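Local structure of PP1b (Porcine reproductive and respiratory syndrome virus, 6JDR) at residues L22-Y27 with C35-W40. The protein probably unwinds RNA and DNA duplexes with 5' to 3' polarity, driven by ATP hydrolysis, as the helicase piece of the replicase polyprotein. The protein carries 1 engineered substitution. Numbering follows the deposited sequence.
Sequences LDVCVY and CPVIIW. With ZN (zinc ion), chain C; ZN (zinc ion), chain B.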
loop_
_atom_site.group_PDB
_atom_site.type_symbol
_atom_site.label_atom_id
_atom_site.label_comp_id
_atom_site.label_asym_id
_atom_site.label_seq_id
_atom_site.Cartn_x
_atom_site.Cartn_y
_atom_site.Cartn_z
ATOM N N LEU A 22 26.263 11.434 0.943
ATOM C CA LEU A 22 25.463 11.982 -0.154
ATOM C C LEU A 22 26.365 12.604 -1.221
ATOM O O LEU A 22 27.136 13.516 -0.920
ATOM C CB LEU A 22 24.488 13.037 0.379
ATOM C CG LEU A 22 23.392 13.505 -0.583
ATOM C CD1 LEU A 22 22.346 12.422 -0.798
ATOM C CD2 LEU A 22 22.738 14.771 -0.059
ATOM N N ASP A 23 26.270 12.105 -2.454
ATOM C CA ASP A 23 26.951 12.718 -3.601
ATOM C C ASP A 23 26.319 14.064 -3.923
ATOM O O ASP A 23 25.096 14.171 -4.001
ATOM C CB ASP A 23 26.842 11.832 -4.845
ATOM C CG ASP A 23 27.653 10.563 -4.735
ATOM O OD1 ASP A 23 28.790 10.620 -4.219
ATOM O OD2 ASP A 23 27.157 9.507 -5.178
ATOM N N VAL A 24 27.151 15.081 -4.123
ATOM C CA VAL A 24 26.659 16.425 -4.409
ATOM C C VAL A 24 27.424 17.100 -5.543
ATOM O O VAL A 24 28.624 16.879 -5.732
ATOM C CB VAL A 24 26.694 17.335 -3.158
ATOM C CG1 VAL A 24 25.631 16.906 -2.156
ATOM C CG2 VAL A 24 28.072 17.336 -2.508
ATOM N N CYS A 25 26.702 17.925 -6.292
ATOM C CA CYS A 25 27.281 18.742 -7.345
ATOM C C CYS A 25 27.869 20.001 -6.723
ATOM O O CYS A 25 27.682 20.262 -5.532
ATOM C CB CYS A 25 26.207 19.113 -8.367
ATOM S SG CYS A 25 24.894 20.156 -7.699
ATOM N N VAL A 26 28.561 20.781 -7.545
ATOM C CA VAL A 26 29.260 21.981 -7.096
ATOM C C VAL A 26 28.312 22.939 -6.370
ATOM O O VAL A 26 28.660 23.501 -5.330
ATOM C CB VAL A 26 29.944 22.694 -8.294
ATOM C CG1 VAL A 26 30.451 24.081 -7.912
ATOM C CG2 VAL A 26 31.090 21.843 -8.829
ATOM N N TYR A 27 27.117 23.118 -6.920
ATOM C CA TYR A 27 26.130 24.010 -6.321
ATOM C C TYR A 27 25.745 23.552 -4.910
ATOM O O TYR A 27 25.773 24.341 -3.970
ATOM C CB TYR A 27 24.886 24.101 -7.212
ATOM C CG TYR A 27 23.806 24.999 -6.658
ATOM C CD1 TYR A 27 23.966 26.382 -6.637
ATOM C CD2 TYR A 27 22.621 24.468 -6.153
ATOM C CE1 TYR A 27 22.979 27.210 -6.127
ATOM C CE2 TYR A 27 21.630 25.287 -5.640
ATOM C CZ TYR A 27 21.812 26.656 -5.631
ATOM O OH TYR A 27 20.828 27.472 -5.123
ATOM N N CYS A 35 26.213 18.154 7.838
ATOM C CA CYS A 35 27.570 17.680 8.115
ATOM C C CYS A 35 28.556 18.284 7.114
ATOM O O CYS A 35 28.138 18.877 6.119
ATOM C CB CYS A 35 27.612 16.147 8.069
ATOM S SG CYS A 35 27.309 15.439 6.440
ATOM N N PRO A 36 29.868 18.151 7.379
ATOM C CA PRO A 36 30.860 18.760 6.495
ATOM C C PRO A 36 30.829 18.266 5.048
ATOM O O PRO A 36 30.559 17.086 4.788
ATOM C CB PRO A 36 32.194 18.375 7.146
ATOM C CG PRO A 36 31.873 18.169 8.578
ATOM C CD PRO A 36 30.498 17.572 8.582
ATOM N N VAL A 37 31.109 19.181 4.126
ATOM C CA VAL A 37 31.321 18.847 2.725
ATOM C C VAL A 37 32.698 19.363 2.318
ATOM O O VAL A 37 32.889 20.567 2.144
ATOM C CB VAL A 37 30.241 19.477 1.825
ATOM C CG1 VAL A 37 30.427 19.036 0.380
ATOM C CG2 VAL A 37 28.853 19.110 2.330
ATOM N N ILE A 38 33.660 18.454 2.179
ATOM C CA ILE A 38 35.021 18.837 1.810
ATOM C C ILE A 38 35.027 19.291 0.353
ATOM O O ILE A 38 34.677 18.523 -0.542
ATOM C CB ILE A 38 36.031 17.679 1.984
ATOM C CG1 ILE A 38 35.980 17.100 3.410
ATOM C CG2 ILE A 38 37.442 18.149 1.643
ATOM C CD1 ILE A 38 36.085 18.130 4.515
ATOM N N ILE A 39 35.413 20.543 0.126
ATOM C CA ILE A 39 35.438 21.101 -1.222
ATOM C C ILE A 39 36.872 21.267 -1.745
ATOM O O ILE A 39 37.839 20.914 -1.069
ATOM C CB ILE A 39 34.640 22.427 -1.313
ATOM C CG1 ILE A 39 35.194 23.496 -0.369
ATOM C CG2 ILE A 39 33.174 22.170 -1.010
ATOM C CD1 ILE A 39 34.703 24.887 -0.702
ATOM N N TRP A 40 36.974 21.769 -2.972
ATOM C CA TRP A 40 38.235 21.940 -3.712
ATOM C C TRP A 40 39.436 22.479 -2.924
ATOM O O TRP A 40 40.556 22.058 -3.178
ATOM C CB TRP A 40 38.008 22.784 -4.987
ATOM C CG TRP A 40 37.168 24.025 -4.807
ATOM C CD1 TRP A 40 37.618 25.287 -4.567
ATOM C CD2 TRP A 40 35.735 24.115 -4.870
ATOM N NE1 TRP A 40 36.557 26.158 -4.466
ATOM C CE2 TRP A 40 35.392 25.464 -4.646
ATOM C CE3 TRP A 40 34.709 23.184 -5.081
ATOM C CZ2 TRP A 40 34.067 25.908 -4.635
ATOM C CZ3 TRP A 40 33.393 23.625 -5.060
ATOM C CH2 TRP A 40 33.085 24.975 -4.841
HETATM ZN ZN ZN C . 22.961 19.054 -7.101
HETATM ZN ZN ZN B . 25.131 15.107 5.940
#
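Val24 and Val37, with Val26 and Trp40, form a small apolar contact between two zinc-binding stretches of the N-terminal zinc-binding domain of this helicase. Residues 22-27 carry strand 23-24, which pairs with strand 16-17 in a two-stranded antiparallel sheet. Residues 35-40 belong to the loop that runs on toward helix 63-67. Each segment gives one cysteine to a different zinc ion. Cys25 SG binds its zinc at 2.3 Å, and Cys7, Cys10 and His28 complete that site. Cys35 SG holds the other zinc at 2.3 Å, together with Cys20, His32 and His34. The two sites share no ligand. The valine packing lies between the segments that carry Cys25 and Cys35.

The buried half of the contact is the valine pair. Val24 and Val37 reach toward each other and meet tip to tip, with Val24 CG2 4.1 Å from Val37 CG1. With chi1 at -176°, Val37 CG1 stands opposite the backbone N, and this is the methyl that meets Val24. The Val24 side chain also lies close to zinc ligand His28, and that of Val37 close to zinc ligand His32. The pair thus sits beside a ligand of each site.

The second half lies at the surface. The backbones are about as far apart here as at the valine pair, with Val26 CA 8.6 Å from Ile39 CA. Trp40 reaches Val26 with the six-membered ring of its indole. Ile39 CD1 of the same segment sits over one face of the indole, near its margin and 4.0 Å from the ring plane. Trp40 NE1 is hydrogen-bonded to Glu52 OE2. Glu52 lies between Cys50 and Cys53, which bind a third zinc with Cys41 and His43. Val26 and Trp40 cross at about a right angle, and Val26 CG1 approaches the ring obliquely, 4.1 Å from both Trp40 CZ3 and CH2.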